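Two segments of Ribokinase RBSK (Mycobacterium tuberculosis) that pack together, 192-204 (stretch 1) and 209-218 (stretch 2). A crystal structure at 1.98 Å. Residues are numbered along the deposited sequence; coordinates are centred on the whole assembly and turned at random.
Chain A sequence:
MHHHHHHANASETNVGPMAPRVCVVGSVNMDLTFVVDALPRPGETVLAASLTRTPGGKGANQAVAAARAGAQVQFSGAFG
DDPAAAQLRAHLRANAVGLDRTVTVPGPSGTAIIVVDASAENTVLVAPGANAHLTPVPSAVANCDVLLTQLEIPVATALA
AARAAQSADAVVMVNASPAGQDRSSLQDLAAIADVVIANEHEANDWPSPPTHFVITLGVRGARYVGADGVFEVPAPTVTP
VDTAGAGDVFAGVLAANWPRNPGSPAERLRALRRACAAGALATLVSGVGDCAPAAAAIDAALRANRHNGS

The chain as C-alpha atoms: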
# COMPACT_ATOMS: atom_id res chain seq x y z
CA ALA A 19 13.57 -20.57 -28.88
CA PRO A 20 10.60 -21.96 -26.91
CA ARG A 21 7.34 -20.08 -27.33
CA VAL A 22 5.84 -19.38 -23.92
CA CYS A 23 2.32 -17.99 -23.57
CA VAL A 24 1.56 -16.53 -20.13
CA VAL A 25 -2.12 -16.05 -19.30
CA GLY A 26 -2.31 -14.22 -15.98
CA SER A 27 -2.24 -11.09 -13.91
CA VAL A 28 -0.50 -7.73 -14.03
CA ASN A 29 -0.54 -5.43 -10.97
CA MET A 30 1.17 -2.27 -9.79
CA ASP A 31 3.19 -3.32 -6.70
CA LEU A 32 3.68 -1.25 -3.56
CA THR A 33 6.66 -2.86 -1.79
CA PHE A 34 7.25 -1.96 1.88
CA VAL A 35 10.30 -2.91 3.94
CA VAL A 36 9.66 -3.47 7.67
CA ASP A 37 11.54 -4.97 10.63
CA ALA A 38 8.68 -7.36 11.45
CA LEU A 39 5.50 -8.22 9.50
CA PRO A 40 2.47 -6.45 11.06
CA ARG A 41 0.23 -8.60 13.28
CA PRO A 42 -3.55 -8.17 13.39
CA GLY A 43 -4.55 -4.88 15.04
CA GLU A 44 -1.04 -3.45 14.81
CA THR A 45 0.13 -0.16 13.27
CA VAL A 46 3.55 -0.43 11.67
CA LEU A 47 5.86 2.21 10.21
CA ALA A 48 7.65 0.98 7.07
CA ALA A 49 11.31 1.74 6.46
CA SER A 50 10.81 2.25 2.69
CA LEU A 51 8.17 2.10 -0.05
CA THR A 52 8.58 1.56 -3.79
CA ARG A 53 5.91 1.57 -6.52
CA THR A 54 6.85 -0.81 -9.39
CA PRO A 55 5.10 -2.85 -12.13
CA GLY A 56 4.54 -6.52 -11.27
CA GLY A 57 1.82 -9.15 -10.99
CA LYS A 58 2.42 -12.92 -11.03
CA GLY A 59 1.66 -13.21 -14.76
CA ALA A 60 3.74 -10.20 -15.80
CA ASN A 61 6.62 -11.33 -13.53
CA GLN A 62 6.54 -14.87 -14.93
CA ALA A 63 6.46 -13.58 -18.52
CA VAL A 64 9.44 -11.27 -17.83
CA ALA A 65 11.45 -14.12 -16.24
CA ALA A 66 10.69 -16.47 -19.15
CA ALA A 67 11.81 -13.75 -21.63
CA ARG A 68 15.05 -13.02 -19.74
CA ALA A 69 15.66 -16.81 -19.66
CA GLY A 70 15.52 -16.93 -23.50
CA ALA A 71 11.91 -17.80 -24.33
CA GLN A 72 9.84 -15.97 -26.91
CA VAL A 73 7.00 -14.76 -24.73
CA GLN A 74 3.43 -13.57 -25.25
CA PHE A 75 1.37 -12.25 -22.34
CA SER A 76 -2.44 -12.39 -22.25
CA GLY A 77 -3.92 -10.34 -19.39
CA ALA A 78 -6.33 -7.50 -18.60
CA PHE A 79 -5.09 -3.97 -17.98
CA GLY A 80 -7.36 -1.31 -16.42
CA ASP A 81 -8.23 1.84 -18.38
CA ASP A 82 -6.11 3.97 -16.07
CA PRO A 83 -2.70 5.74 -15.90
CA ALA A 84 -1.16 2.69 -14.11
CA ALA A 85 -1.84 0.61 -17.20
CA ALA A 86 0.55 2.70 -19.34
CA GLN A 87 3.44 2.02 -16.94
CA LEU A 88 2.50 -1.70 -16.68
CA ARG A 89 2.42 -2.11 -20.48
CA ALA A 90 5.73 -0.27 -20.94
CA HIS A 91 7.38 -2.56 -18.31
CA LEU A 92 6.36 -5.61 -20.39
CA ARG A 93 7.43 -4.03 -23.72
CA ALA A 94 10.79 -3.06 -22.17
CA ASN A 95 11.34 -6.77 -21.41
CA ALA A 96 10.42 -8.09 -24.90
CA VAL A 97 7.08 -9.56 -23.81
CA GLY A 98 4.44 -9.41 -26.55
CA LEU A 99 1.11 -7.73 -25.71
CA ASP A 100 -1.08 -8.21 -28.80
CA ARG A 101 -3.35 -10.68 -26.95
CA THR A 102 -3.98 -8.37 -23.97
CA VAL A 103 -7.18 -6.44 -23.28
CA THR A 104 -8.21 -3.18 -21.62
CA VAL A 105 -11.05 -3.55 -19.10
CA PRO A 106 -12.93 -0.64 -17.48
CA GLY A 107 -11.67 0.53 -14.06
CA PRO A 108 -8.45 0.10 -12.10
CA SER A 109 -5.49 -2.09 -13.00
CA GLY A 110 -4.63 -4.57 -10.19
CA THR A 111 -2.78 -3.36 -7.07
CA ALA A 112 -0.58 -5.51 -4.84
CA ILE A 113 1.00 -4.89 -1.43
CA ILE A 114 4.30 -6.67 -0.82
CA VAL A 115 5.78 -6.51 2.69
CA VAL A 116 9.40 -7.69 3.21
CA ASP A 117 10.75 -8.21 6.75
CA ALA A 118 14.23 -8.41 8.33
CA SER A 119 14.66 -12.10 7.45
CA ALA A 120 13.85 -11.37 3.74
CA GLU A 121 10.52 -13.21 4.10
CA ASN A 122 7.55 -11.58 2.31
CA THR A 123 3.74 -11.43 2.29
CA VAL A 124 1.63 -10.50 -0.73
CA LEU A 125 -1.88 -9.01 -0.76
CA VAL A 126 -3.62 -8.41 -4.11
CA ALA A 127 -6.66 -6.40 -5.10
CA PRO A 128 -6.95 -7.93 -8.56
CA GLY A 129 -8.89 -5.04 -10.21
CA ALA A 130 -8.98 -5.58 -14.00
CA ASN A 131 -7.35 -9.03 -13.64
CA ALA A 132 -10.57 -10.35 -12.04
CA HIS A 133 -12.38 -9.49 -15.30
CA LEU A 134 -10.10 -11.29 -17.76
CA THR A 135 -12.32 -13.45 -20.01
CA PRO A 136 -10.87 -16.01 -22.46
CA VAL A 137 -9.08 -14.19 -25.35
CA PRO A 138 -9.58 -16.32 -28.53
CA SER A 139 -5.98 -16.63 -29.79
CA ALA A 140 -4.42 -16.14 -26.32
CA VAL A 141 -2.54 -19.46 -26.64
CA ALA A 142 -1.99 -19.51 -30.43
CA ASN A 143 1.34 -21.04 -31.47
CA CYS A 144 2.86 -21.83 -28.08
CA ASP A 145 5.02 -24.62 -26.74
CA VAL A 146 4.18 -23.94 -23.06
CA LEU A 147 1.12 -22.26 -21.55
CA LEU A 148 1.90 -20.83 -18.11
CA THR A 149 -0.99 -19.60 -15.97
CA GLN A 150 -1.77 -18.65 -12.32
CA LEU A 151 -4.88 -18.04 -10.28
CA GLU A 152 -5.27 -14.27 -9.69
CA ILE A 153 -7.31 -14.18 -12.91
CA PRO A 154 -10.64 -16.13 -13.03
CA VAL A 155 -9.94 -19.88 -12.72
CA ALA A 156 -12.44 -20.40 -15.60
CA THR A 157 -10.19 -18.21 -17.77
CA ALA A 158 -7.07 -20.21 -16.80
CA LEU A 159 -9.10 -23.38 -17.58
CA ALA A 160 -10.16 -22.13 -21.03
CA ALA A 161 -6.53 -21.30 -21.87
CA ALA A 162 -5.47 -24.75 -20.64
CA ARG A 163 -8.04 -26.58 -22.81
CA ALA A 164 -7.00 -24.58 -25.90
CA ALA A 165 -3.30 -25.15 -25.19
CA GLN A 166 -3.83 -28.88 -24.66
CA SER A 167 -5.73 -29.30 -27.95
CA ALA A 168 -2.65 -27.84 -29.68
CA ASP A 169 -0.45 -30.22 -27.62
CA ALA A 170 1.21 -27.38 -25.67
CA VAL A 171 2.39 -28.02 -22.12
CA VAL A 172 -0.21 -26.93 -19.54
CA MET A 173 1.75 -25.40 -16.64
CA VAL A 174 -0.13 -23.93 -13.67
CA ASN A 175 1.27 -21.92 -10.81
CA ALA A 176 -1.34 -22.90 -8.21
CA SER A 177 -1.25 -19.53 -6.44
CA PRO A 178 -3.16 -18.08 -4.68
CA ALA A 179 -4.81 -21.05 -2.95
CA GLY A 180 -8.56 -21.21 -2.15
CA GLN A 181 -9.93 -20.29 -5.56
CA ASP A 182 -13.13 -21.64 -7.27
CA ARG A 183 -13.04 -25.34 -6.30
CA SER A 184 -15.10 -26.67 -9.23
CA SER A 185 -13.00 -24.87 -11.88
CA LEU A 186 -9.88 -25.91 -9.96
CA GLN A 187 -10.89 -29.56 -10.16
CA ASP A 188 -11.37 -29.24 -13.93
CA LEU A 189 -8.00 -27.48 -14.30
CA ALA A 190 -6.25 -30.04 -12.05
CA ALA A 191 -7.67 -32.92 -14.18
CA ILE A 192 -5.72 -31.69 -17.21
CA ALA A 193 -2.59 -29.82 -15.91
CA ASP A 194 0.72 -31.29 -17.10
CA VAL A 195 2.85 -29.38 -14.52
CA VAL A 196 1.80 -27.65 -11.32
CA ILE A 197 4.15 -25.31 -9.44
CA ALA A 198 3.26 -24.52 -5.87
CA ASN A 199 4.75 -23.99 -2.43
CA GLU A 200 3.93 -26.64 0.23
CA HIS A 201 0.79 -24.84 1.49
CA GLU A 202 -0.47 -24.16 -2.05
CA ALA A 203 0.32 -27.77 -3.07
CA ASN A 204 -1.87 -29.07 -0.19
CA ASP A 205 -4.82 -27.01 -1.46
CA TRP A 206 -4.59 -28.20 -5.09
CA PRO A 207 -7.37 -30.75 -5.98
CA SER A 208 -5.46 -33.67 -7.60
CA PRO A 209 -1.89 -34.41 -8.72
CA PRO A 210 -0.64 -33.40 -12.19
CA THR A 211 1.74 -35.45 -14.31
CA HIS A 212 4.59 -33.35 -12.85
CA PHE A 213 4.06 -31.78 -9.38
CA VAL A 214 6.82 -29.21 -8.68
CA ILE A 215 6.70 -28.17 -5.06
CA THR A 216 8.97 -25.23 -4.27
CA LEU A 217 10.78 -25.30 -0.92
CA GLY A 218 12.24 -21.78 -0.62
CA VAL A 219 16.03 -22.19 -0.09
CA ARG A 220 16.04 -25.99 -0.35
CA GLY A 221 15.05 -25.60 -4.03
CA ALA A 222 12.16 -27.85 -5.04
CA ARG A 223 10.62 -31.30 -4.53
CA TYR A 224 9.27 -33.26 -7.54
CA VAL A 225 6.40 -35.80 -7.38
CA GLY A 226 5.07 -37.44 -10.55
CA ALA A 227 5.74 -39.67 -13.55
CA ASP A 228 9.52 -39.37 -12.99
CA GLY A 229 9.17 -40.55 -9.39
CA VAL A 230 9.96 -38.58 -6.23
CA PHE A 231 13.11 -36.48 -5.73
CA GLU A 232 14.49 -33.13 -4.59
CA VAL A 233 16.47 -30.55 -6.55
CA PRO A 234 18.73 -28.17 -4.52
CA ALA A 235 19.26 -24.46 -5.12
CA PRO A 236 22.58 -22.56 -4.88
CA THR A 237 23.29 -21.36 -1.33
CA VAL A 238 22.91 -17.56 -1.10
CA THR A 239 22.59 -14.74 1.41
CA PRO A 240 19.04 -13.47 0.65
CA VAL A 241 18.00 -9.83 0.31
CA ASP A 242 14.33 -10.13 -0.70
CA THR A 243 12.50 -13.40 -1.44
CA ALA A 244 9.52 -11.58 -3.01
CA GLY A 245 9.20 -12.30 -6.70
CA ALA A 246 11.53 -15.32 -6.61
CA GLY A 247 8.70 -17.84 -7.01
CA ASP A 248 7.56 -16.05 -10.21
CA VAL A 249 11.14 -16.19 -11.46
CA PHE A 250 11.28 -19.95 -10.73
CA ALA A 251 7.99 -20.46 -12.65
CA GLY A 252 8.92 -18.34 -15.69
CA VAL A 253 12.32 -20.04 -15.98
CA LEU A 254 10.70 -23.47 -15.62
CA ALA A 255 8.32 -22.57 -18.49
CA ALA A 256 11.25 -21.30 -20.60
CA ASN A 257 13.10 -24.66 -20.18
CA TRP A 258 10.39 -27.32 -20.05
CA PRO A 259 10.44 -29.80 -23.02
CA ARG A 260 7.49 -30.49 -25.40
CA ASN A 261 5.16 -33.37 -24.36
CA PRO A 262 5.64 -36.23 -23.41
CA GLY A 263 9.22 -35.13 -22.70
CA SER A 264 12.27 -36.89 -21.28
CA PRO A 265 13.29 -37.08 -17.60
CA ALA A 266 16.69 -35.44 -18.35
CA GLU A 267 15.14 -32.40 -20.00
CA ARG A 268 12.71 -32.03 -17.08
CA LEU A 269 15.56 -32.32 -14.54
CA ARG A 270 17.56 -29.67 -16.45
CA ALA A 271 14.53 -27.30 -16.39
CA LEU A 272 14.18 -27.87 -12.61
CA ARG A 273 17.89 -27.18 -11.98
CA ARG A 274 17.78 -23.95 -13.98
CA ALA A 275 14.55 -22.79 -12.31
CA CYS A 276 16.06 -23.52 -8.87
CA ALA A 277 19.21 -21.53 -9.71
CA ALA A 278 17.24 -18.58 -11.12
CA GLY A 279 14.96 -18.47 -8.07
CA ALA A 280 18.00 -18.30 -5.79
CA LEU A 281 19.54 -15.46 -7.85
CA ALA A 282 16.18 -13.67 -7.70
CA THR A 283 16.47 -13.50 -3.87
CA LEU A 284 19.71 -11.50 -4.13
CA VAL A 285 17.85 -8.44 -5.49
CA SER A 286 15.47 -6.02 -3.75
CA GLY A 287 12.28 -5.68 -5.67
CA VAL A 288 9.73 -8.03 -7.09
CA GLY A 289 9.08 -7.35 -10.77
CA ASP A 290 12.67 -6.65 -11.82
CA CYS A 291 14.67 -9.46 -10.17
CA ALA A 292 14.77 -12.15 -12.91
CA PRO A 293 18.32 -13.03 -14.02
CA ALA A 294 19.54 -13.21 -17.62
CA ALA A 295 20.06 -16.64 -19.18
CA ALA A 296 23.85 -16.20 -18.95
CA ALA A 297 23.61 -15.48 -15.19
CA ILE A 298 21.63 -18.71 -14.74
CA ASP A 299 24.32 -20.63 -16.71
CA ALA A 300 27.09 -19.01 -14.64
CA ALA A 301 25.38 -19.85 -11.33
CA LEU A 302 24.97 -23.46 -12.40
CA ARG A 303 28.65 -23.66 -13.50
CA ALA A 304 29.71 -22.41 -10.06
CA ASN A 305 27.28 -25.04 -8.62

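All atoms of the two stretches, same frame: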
# COMPACT_ATOMS: atom_id res chain seq x y z
N ILE A 192 -6.46 -31.78 -15.95
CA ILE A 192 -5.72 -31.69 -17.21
C ILE A 192 -4.31 -31.06 -17.15
O ILE A 192 -3.57 -31.10 -18.13
CB ILE A 192 -6.55 -30.99 -18.34
CG1 ILE A 192 -6.89 -29.54 -17.98
CG2 ILE A 192 -7.85 -31.78 -18.63
CD1 ILE A 192 -7.45 -28.72 -19.15
N ALA A 193 -3.93 -30.46 -16.02
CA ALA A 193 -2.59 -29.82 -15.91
C ALA A 193 -1.47 -30.84 -16.10
O ALA A 193 -1.50 -31.91 -15.49
CB ALA A 193 -2.43 -29.10 -14.55
N ASP A 194 -0.48 -30.50 -16.92
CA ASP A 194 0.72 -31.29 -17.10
C ASP A 194 1.69 -31.07 -15.92
O ASP A 194 2.25 -32.03 -15.38
CB ASP A 194 1.42 -30.94 -18.42
CG ASP A 194 0.59 -31.33 -19.66
OD1 ASP A 194 0.05 -32.45 -19.68
OD2 ASP A 194 0.46 -30.49 -20.61
N VAL A 195 1.87 -29.80 -15.54
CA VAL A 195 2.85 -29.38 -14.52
C VAL A 195 2.13 -28.41 -13.61
O VAL A 195 1.42 -27.53 -14.10
CB VAL A 195 4.07 -28.62 -15.16
CG1 VAL A 195 5.15 -28.27 -14.11
CG2 VAL A 195 4.67 -29.41 -16.29
N VAL A 196 2.30 -28.60 -12.30
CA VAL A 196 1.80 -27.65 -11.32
C VAL A 196 2.97 -27.22 -10.45
O VAL A 196 3.75 -28.07 -9.99
CB VAL A 196 0.66 -28.21 -10.44
CG1 VAL A 196 0.24 -27.18 -9.40
CG2 VAL A 196 -0.54 -28.54 -11.31
N ILE A 197 3.10 -25.90 -10.27
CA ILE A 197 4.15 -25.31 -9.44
C ILE A 197 3.45 -24.69 -8.28
O ILE A 197 2.50 -23.91 -8.45
CB ILE A 197 4.93 -24.21 -10.21
CG1 ILE A 197 5.51 -24.77 -11.51
CG2 ILE A 197 6.03 -23.56 -9.31
CD1 ILE A 197 5.89 -23.69 -12.55
N ALA A 198 3.90 -25.02 -7.07
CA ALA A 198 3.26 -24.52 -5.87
C ALA A 198 4.19 -24.63 -4.69
O ALA A 198 5.04 -25.51 -4.68
CB ALA A 198 1.97 -25.28 -5.60
N ASN A 199 4.06 -23.75 -3.71
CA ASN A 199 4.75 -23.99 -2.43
C ASN A 199 4.02 -25.11 -1.66
O ASN A 199 3.00 -25.62 -2.14
CB ASN A 199 4.96 -22.69 -1.61
CG ASN A 199 3.67 -22.08 -1.09
OD1 ASN A 199 2.68 -22.76 -0.80
ND2 ASN A 199 3.69 -20.77 -0.93
N GLU A 200 4.53 -25.50 -0.50
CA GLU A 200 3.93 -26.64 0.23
C GLU A 200 2.47 -26.39 0.60
O GLU A 200 1.62 -27.25 0.37
CB GLU A 200 4.77 -27.05 1.45
CG GLU A 200 6.09 -27.73 1.06
CD GLU A 200 6.05 -29.26 1.03
OE1 GLU A 200 4.99 -29.87 0.73
OE2 GLU A 200 7.11 -29.87 1.30
N HIS A 201 2.17 -25.20 1.12
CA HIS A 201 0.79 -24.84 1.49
C HIS A 201 -0.15 -24.81 0.27
O HIS A 201 -1.26 -25.38 0.30
CB HIS A 201 0.78 -23.51 2.26
CG HIS A 201 -0.57 -22.87 2.36
ND1 HIS A 201 -1.54 -23.29 3.25
CD2 HIS A 201 -1.12 -21.83 1.68
CE1 HIS A 201 -2.62 -22.54 3.11
NE2 HIS A 201 -2.39 -21.65 2.16
N GLU A 202 0.30 -24.16 -0.80
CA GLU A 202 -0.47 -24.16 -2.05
C GLU A 202 -0.64 -25.58 -2.63
O GLU A 202 -1.71 -25.91 -3.16
CB GLU A 202 0.19 -23.24 -3.09
CG GLU A 202 0.23 -21.76 -2.68
CD GLU A 202 1.28 -20.93 -3.46
OE1 GLU A 202 2.17 -21.52 -4.12
OE2 GLU A 202 1.21 -19.67 -3.37
N ALA A 203 0.40 -26.40 -2.55
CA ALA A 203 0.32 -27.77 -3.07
C ALA A 203 -0.75 -28.60 -2.34
O ALA A 203 -1.49 -29.38 -2.97
CB ALA A 203 1.68 -28.47 -3.03
N ASN A 204 -0.84 -28.41 -1.02
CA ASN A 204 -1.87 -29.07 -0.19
C ASN A 204 -3.29 -28.72 -0.63
O ASN A 204 -4.17 -29.56 -0.57
CB ASN A 204 -1.73 -28.67 1.29
CG ASN A 204 -0.48 -29.24 1.95
OD1 ASN A 204 0.10 -30.23 1.48
ND2 ASN A 204 -0.07 -28.62 3.07
N PRO A 209 -3.25 -34.55 -8.21
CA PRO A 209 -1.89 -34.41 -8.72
C PRO A 209 -1.81 -34.35 -10.23
O PRO A 209 -2.56 -35.07 -10.92
CB PRO A 209 -1.15 -35.65 -8.18
CG PRO A 209 -2.17 -36.54 -7.63
CD PRO A 209 -3.50 -35.90 -7.65
N PRO A 210 -0.91 -33.48 -10.76
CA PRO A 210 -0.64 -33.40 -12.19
C PRO A 210 0.38 -34.45 -12.57
O PRO A 210 0.91 -35.15 -11.70
CB PRO A 210 -0.02 -32.01 -12.33
CG PRO A 210 0.77 -31.86 -11.03
CD PRO A 210 -0.13 -32.48 -9.99
N THR A 211 0.69 -34.54 -13.86
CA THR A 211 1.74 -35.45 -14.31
C THR A 211 3.06 -35.11 -13.59
O THR A 211 3.78 -36.01 -13.16
CB THR A 211 1.93 -35.37 -15.82
OG1 THR A 211 0.64 -35.42 -16.44
CG2 THR A 211 2.79 -36.53 -16.34
N HIS A 212 3.35 -33.81 -13.46
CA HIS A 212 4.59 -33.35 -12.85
C HIS A 212 4.28 -32.29 -11.78
O HIS A 212 3.98 -31.15 -12.12
CB HIS A 212 5.52 -32.78 -13.93
CG HIS A 212 5.70 -33.70 -15.11
ND1 HIS A 212 6.52 -34.81 -15.06
CD2 HIS A 212 5.19 -33.66 -16.36
CE1 HIS A 212 6.50 -35.42 -16.23
NE2 HIS A 212 5.70 -34.75 -17.04
N PHE A 213 4.34 -32.68 -10.50
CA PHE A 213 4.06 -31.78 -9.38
C PHE A 213 5.40 -31.21 -8.90
O PHE A 213 6.27 -31.97 -8.45
CB PHE A 213 3.35 -32.52 -8.23
CG PHE A 213 2.31 -31.70 -7.49
CD1 PHE A 213 2.32 -30.28 -7.52
CD2 PHE A 213 1.33 -32.34 -6.72
CE1 PHE A 213 1.36 -29.54 -6.82
CE2 PHE A 213 0.36 -31.62 -6.02
CZ PHE A 213 0.36 -30.21 -6.06
N VAL A 214 5.57 -29.90 -9.04
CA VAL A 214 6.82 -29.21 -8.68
C VAL A 214 6.54 -28.37 -7.45
O VAL A 214 5.86 -27.33 -7.52
CB VAL A 214 7.36 -28.33 -9.85
CG1 VAL A 214 8.65 -27.62 -9.44
CG2 VAL A 214 7.61 -29.18 -11.10
N ILE A 215 7.03 -28.82 -6.31
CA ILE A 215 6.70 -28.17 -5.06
C ILE A 215 7.93 -27.39 -4.60
O ILE A 215 8.95 -27.97 -4.26
CB ILE A 215 6.22 -29.15 -3.96
CG1 ILE A 215 5.00 -29.96 -4.41
CG2 ILE A 215 5.86 -28.41 -2.67
CD1 ILE A 215 5.40 -31.27 -5.07
N THR A 216 7.83 -26.06 -4.61
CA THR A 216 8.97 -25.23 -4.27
C THR A 216 9.15 -25.20 -2.75
O THR A 216 8.18 -25.24 -2.00
CB THR A 216 8.80 -23.79 -4.81
OG1 THR A 216 7.58 -23.25 -4.29
CG2 THR A 216 8.75 -23.80 -6.36
N LEU A 217 10.40 -25.14 -2.32
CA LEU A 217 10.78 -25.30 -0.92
C LEU A 217 11.65 -24.13 -0.46
O LEU A 217 12.55 -24.32 0.36
CB LEU A 217 11.58 -26.60 -0.75
CG LEU A 217 10.95 -27.92 -1.18
CD1 LEU A 217 12.00 -29.03 -1.13
CD2 LEU A 217 9.73 -28.27 -0.32
N GLY A 218 11.41 -22.93 -0.98
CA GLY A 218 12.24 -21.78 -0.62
C GLY A 218 13.70 -22.10 -0.92
O GLY A 218 14.02 -22.47 -2.05
O HOH W 1 7.21 -24.48 0.38

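Beyond the last direct backbone bond, a single water carries the pairing one step further. E200 N and T216 O lie 4.0 Å apart, too far for a direct bond. Water 1 fills the gap: it accepts from E200 N at 3.0 Å and donates to T216 O at 2.7 Å.

Before that point the strands run parallel, with V195 beside H212 and A198 beside I215. H212 N donates to D194 O (2.8 Å), and V196 N donates to H212 O (3.1 Å). V214 N donates to V196 O (2.8 Å), and A198 N to V214 O (3.1 Å). T216 N closes the series on A198 O at 2.8 Å. The bonds use every second residue on each strand, the usual parallel pattern.

Side chains fall on two faces. V195, I197, H212 and V214 share one; V195 CG1 meets V214 CG2 at 4.0 Å. V196, A198, F213 and I215 share the other. There V196 CG1 touches F213 CE1 at 3.7 Å, while V196 CG2 packs on P210 CG at 3.6 Å.

The helix after the first strand adds to this second face. A203 CB lies 3.7 Å from F213 CZ and 3.9 Å from I215 CG1, all apolar contacts. N199 caps the helix: its OD1 accepts from E202 N at 2.8 Å. E202 OE1 returns the bond, accepting from N199 N at 3.0 Å.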